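Side-chain contacts in fusolin (Unidentified entomopoxvirus, PDB 4OW5), which enhances the virulence of entomopoxviruses, crystallises in vivo into viral spindles and probably attacks chitin as a lytic polysaccharide monooxygenase: residues V132-E137 against F209-R214; F149-T154 against Y196-G201. All blocks are in the same frame, centred on the assembly; numbering follows the deposited sequence.

In the fold
Contacts 1 and 2 are both buried and both join the two sheets of one beta sandwich, with their centres about 5 Å apart. On one side strands 131-140 and 194-203 are antiparallel neighbours; on the other, strands 147-154 and 209-217 are. The two contacts therefore share their sheets but no strand. No hydrogen bond crosses either interface. Contact 1 is wholly apolar, Phe136 and Ile134 against Leu211 and Val213, its centre about 11 Å from that of the chain, against about 15 Å for contact 2. Contact 2 has a similar aliphatic end, but its other end is an aromatic pair approaching the histidines of the metal site, and there a tyrosine hydroxyl brings in polar chemistry.

Contact 1 of 2, residues V132-E137 against F209-R214; sequences VPIEFE and FVLYVR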
# COMPACT_ATOMS: atom_id res chain seq x y z
N VAL A 132 3.58 -1.03 -16.87
CA VAL A 132 3.98 -2.44 -16.78
C VAL A 132 3.14 -3.22 -17.77
O VAL A 132 1.90 -3.25 -17.64
CB VAL A 132 3.79 -3.01 -15.34
CG1 VAL A 132 4.06 -4.51 -15.31
CG2 VAL A 132 4.70 -2.31 -14.35
N PRO A 133 3.74 -3.88 -18.78
CA PRO A 133 2.91 -4.70 -19.67
C PRO A 133 2.41 -5.96 -18.99
O PRO A 133 3.17 -6.63 -18.31
CB PRO A 133 3.87 -5.08 -20.79
CG PRO A 133 5.20 -5.06 -20.17
CD PRO A 133 5.17 -3.95 -19.14
N ILE A 134 1.12 -6.25 -19.12
CA ILE A 134 0.58 -7.51 -18.65
C ILE A 134 -0.06 -8.18 -19.84
O ILE A 134 -0.78 -7.53 -20.60
CB ILE A 134 -0.35 -7.42 -17.42
CG1 ILE A 134 -1.78 -7.02 -17.75
CG2 ILE A 134 0.26 -6.56 -16.34
CD1 ILE A 134 -2.74 -7.08 -16.52
N GLU A 135 0.13 -9.49 -19.97
CA GLU A 135 -0.54 -10.20 -21.02
C GLU A 135 -1.88 -10.72 -20.46
O GLU A 135 -1.91 -11.72 -19.76
CB GLU A 135 0.31 -11.31 -21.61
CG GLU A 135 -0.34 -11.92 -22.83
CD GLU A 135 0.35 -13.16 -23.33
OE1 GLU A 135 0.46 -14.14 -22.55
OE2 GLU A 135 0.67 -13.21 -24.54
N PHE A 136 -2.95 -10.04 -20.80
CA PHE A 136 -4.29 -10.42 -20.43
C PHE A 136 -4.65 -11.76 -21.01
O PHE A 136 -4.32 -12.03 -22.17
CB PHE A 136 -5.33 -9.38 -20.93
CG PHE A 136 -5.48 -8.17 -20.06
CD1 PHE A 136 -6.43 -8.14 -19.05
CD2 PHE A 136 -4.69 -7.05 -20.26
CE1 PHE A 136 -6.59 -7.01 -18.26
CE2 PHE A 136 -4.84 -5.93 -19.45
CZ PHE A 136 -5.80 -5.90 -18.47
N GLU A 137 -5.34 -12.58 -20.24
CA GLU A 137 -5.92 -13.84 -20.70
C GLU A 137 -7.38 -13.85 -20.31
O GLU A 137 -7.73 -13.68 -19.13
CB GLU A 137 -5.17 -15.08 -20.14
CG GLU A 137 -5.61 -16.36 -20.84
CD GLU A 137 -5.11 -17.66 -20.23
OE1 GLU A 137 -5.38 -17.89 -19.03
OE2 GLU A 137 -4.53 -18.49 -20.97
N PHE A 209 -5.80 -1.29 -7.23
CA PHE A 209 -6.68 -0.78 -8.26
C PHE A 209 -7.51 -1.88 -8.88
O PHE A 209 -7.35 -3.06 -8.57
CB PHE A 209 -5.86 -0.04 -9.34
CG PHE A 209 -4.85 -0.87 -10.08
CD1 PHE A 209 -3.60 -1.12 -9.55
CD2 PHE A 209 -5.16 -1.40 -11.32
CE1 PHE A 209 -2.65 -1.82 -10.27
CE2 PHE A 209 -4.23 -2.17 -12.02
CZ PHE A 209 -2.97 -2.34 -11.51
N VAL A 210 -8.42 -1.48 -9.75
CA VAL A 210 -9.33 -2.37 -10.45
C VAL A 210 -9.13 -2.18 -11.94
O VAL A 210 -8.96 -1.06 -12.44
CB VAL A 210 -10.84 -2.13 -10.03
CG1 VAL A 210 -11.83 -2.75 -11.03
CG2 VAL A 210 -11.09 -2.65 -8.64
N LEU A 211 -9.11 -3.31 -12.64
CA LEU A 211 -9.14 -3.39 -14.10
C LEU A 211 -10.54 -3.87 -14.45
O LEU A 211 -11.04 -4.76 -13.77
CB LEU A 211 -8.05 -4.33 -14.67
CG LEU A 211 -6.62 -3.83 -14.44
CD1 LEU A 211 -5.59 -4.84 -14.80
CD2 LEU A 211 -6.36 -2.56 -15.19
N TYR A 212 -11.21 -3.17 -15.35
CA TYR A 212 -12.56 -3.50 -15.78
C TYR A 212 -12.51 -3.95 -17.24
O TYR A 212 -11.97 -3.25 -18.07
CB TYR A 212 -13.48 -2.31 -15.61
CG TYR A 212 -14.96 -2.63 -15.62
CD1 TYR A 212 -15.50 -3.59 -14.78
CD2 TYR A 212 -15.83 -1.96 -16.48
CE1 TYR A 212 -16.86 -3.86 -14.76
CE2 TYR A 212 -17.19 -2.17 -16.43
CZ TYR A 212 -17.71 -3.14 -15.59
OH TYR A 212 -19.06 -3.29 -15.52
N VAL A 213 -13.01 -5.15 -17.51
CA VAL A 213 -12.97 -5.75 -18.86
C VAL A 213 -14.39 -5.98 -19.33
O VAL A 213 -15.20 -6.64 -18.65
CB VAL A 213 -12.18 -7.07 -18.88
CG1 VAL A 213 -12.20 -7.71 -20.28
CG2 VAL A 213 -10.75 -6.86 -18.44
N ARG A 214 -14.65 -5.50 -20.54
CA ARG A 214 -15.89 -5.65 -21.26
C ARG A 214 -15.64 -6.50 -22.50
O ARG A 214 -14.78 -6.14 -23.30
CB ARG A 214 -16.42 -4.29 -21.69
CG ARG A 214 -17.73 -4.39 -22.44
CD ARG A 214 -18.12 -3.04 -22.97
NE ARG A 214 -19.36 -3.09 -23.73
CZ ARG A 214 -19.71 -2.23 -24.69
NH1 ARG A 214 -18.89 -1.24 -25.03
NH2 ARG A 214 -20.87 -2.35 -25.31
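The ring of Phe136 is met obliquely by two residues of the facing strand: Leu211 CD1 lies 3.8 Å from Phe136 CZ, and Val213 CG2 lies 4.2 Å from Phe136 CE1. Ile134 CD1, from its own strand, sits over one face, 3.7 Å above the plane and displaced toward the rim. The ring of Phe209 has Leu211 CD2 at its edge, in plane, so the two methyls of Leu211 serve different neighbours.

Leu211 CD1 touches two side chains, Phe136 and Ile134; it meets Ile134 CD1 tip to tip at 4.0 Å. Ile134 CG1 sits between the backbone N and C (chi1 81°), and the extended chi2 of 174° sends CD1 out to this meeting. Phe136 and Val213 instead lie alongside, pointing opposite ways. Phe136, Leu211 and Ile134 have the reach to span the 11.1 Å between strand axes, too far for backbone pairing; the short Val213 makes contact because the Phe136 ring comes to it. The two sheets are joined here by hydrocarbon alone.

Such face-to-face packing, with strand directions turned by 44°, is that of a beta sandwich, consistent with the fibronectin type III-like core of this family. Backbone hydrogen bonds pair Ile134 with Val200 and Phe136 with Thr198 of strand 194-203, while Pro7 touches Ile134 and Phe136. On the side turned from the sandwich, where the second subunit packs, Glu135 forms a salt bridge with Arg184. On the other sheet, Phe209 and Leu211 rest on Ile153 of strand 147-154, and Tyr212, pointing away from the contact, packs on strand 223-234.

Contact 2 of 2, residues F149-T154 against Y196-G201; sequences FEIYIT and YRTTVG
Phe149 drives the edge of its ring into one face of Tyr196, an edge-to-face (T-shaped) pair with centroids 5.0 Å apart and planes at 62°. The leading edge is CE1 and CZ: Phe149 CZ comes within 3.6 Å of Tyr196 CD2, and Phe149 CE1 lies 3.7 Å from Tyr196 CD1. The touch falls on the CB side of the tyrosine ring, around CG and the two CD atoms. At the far end of the ring, Tyr196 OH is hydrogen-bonded to Glu145 OE2. A tyrosine fits here because it offers a flat apolar face to the core and a polar end beyond it.

The strands run at 31° to each other with axes 10.2 Å apart, the spacing of two sheets packed face to face in the beta sandwich of this family of lytic polysaccharide monooxygenases. Tyr196 stands at the end nearer the metal site: its side chain is about 6 Å from that of His144, a copper or zinc ligand seen elsewhere for this protein, though no metal is bound to this chain. Trp215 stacks on Phe149 and also meets Tyr196, extending the aromatic cluster.

Farther along, Ile151 keeps CG1 beside its backbone N (chi1 -52°), and an extended chi2 carries CD1 to 4.0 Å from Val200 CG2. The two beta-branched side chains, compact and well suited to strands, pass side by side, antiparallel, while Phe136 of strand 131-140 packs against both.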
# COMPACT_ATOMS: atom_id res chain seq x y z
N PHE A 149 -13.24 -6.17 -27.35
CA PHE A 149 -12.99 -5.93 -25.93
C PHE A 149 -12.73 -4.49 -25.65
O PHE A 149 -12.25 -3.76 -26.52
CB PHE A 149 -11.75 -6.71 -25.45
CG PHE A 149 -11.96 -8.18 -25.27
CD1 PHE A 149 -11.94 -9.05 -26.36
CD2 PHE A 149 -12.12 -8.73 -24.00
CE1 PHE A 149 -12.14 -10.41 -26.18
CE2 PHE A 149 -12.31 -10.09 -23.83
CZ PHE A 149 -12.36 -10.91 -24.92
N GLU A 150 -13.02 -4.09 -24.43
CA GLU A 150 -12.63 -2.81 -23.87
C GLU A 150 -12.06 -3.09 -22.53
O GLU A 150 -12.61 -3.92 -21.81
CB GLU A 150 -13.78 -1.82 -23.79
CG GLU A 150 -14.35 -1.47 -25.12
CD GLU A 150 -15.45 -0.44 -25.07
OE1 GLU A 150 -16.26 -0.50 -24.11
OE2 GLU A 150 -15.55 0.39 -26.00
N ILE A 151 -10.93 -2.47 -22.20
CA ILE A 151 -10.29 -2.65 -20.90
C ILE A 151 -10.13 -1.27 -20.31
O ILE A 151 -9.70 -0.34 -21.02
CB ILE A 151 -8.95 -3.42 -20.98
CG1 ILE A 151 -9.12 -4.76 -21.74
CG2 ILE A 151 -8.34 -3.62 -19.57
CD1 ILE A 151 -7.80 -5.55 -21.91
N TYR A 152 -10.49 -1.14 -19.04
CA TYR A 152 -10.41 0.07 -18.26
C TYR A 152 -9.61 -0.11 -17.01
O TYR A 152 -9.56 -1.21 -16.47
CB TYR A 152 -11.81 0.56 -17.85
CG TYR A 152 -12.74 0.82 -19.01
CD1 TYR A 152 -12.94 2.11 -19.48
CD2 TYR A 152 -13.46 -0.21 -19.60
CE1 TYR A 152 -13.81 2.37 -20.53
CE2 TYR A 152 -14.34 0.04 -20.65
CZ TYR A 152 -14.48 1.33 -21.14
OH TYR A 152 -15.34 1.62 -22.16
N ILE A 153 -9.03 0.98 -16.50
CA ILE A 153 -8.29 1.01 -15.24
C ILE A 153 -8.91 2.12 -14.38
O ILE A 153 -9.26 3.20 -14.89
CB ILE A 153 -6.76 1.19 -15.40
CG1 ILE A 153 -6.07 1.07 -14.02
CG2 ILE A 153 -6.40 2.55 -16.04
CD1 ILE A 153 -4.59 0.98 -14.07
N THR A 154 -9.03 1.85 -13.09
CA THR A 154 -9.54 2.86 -12.18
C THR A 154 -8.58 4.08 -12.10
O THR A 154 -7.36 3.95 -12.24
CB THR A 154 -9.82 2.32 -10.79
OG1 THR A 154 -8.72 1.51 -10.37
CG2 THR A 154 -11.15 1.56 -10.71
N TYR A 196 -8.51 -15.68 -25.35
CA TYR A 196 -8.24 -14.36 -25.88
C TYR A 196 -7.05 -13.84 -25.10
O TYR A 196 -7.12 -13.83 -23.87
CB TYR A 196 -9.40 -13.41 -25.72
CG TYR A 196 -10.61 -13.74 -26.56
CD1 TYR A 196 -10.70 -13.32 -27.87
CD2 TYR A 196 -11.72 -14.34 -25.99
CE1 TYR A 196 -11.82 -13.59 -28.64
CE2 TYR A 196 -12.85 -14.63 -26.76
CZ TYR A 196 -12.88 -14.28 -28.09
OH TYR A 196 -14.01 -14.55 -28.82
N ARG A 197 -5.96 -13.48 -25.78
CA ARG A 197 -4.77 -12.91 -25.13
C ARG A 197 -4.30 -11.66 -25.80
O ARG A 197 -4.23 -11.62 -27.01
CB ARG A 197 -3.59 -13.86 -25.14
CG ARG A 197 -3.67 -15.04 -24.26
CD ARG A 197 -2.28 -15.66 -24.09
NE ARG A 197 -1.61 -16.01 -25.35
CZ ARG A 197 -1.60 -17.21 -25.94
NH1 ARG A 197 -2.23 -18.24 -25.39
NH2 ARG A 197 -0.93 -17.40 -27.07
N THR A 198 -3.89 -10.67 -25.01
CA THR A 198 -3.34 -9.42 -25.53
C THR A 198 -2.45 -8.78 -24.46
O THR A 198 -2.74 -8.93 -23.29
CB THR A 198 -4.49 -8.45 -25.96
OG1 THR A 198 -3.96 -7.42 -26.78
CG2 THR A 198 -5.25 -7.84 -24.78
N THR A 199 -1.42 -8.03 -24.86
CA THR A 199 -0.58 -7.27 -23.95
C THR A 199 -1.06 -5.85 -23.95
O THR A 199 -1.21 -5.23 -25.01
CB THR A 199 0.90 -7.37 -24.33
OG1 THR A 199 1.29 -8.73 -24.21
CG2 THR A 199 1.80 -6.54 -23.40
N VAL A 200 -1.24 -5.30 -22.74
CA VAL A 200 -1.61 -3.91 -22.51
C VAL A 200 -0.63 -3.37 -21.52
O VAL A 200 -0.28 -4.09 -20.57
CB VAL A 200 -3.07 -3.77 -22.00
CG1 VAL A 200 -3.45 -2.30 -21.82
CG2 VAL A 200 -4.03 -4.47 -22.92
N GLY A 201 -0.18 -2.13 -21.74
CA GLY A 201 0.68 -1.44 -20.82
C GLY A 201 -0.21 -0.91 -19.72
O GLY A 201 -1.15 -0.18 -20.00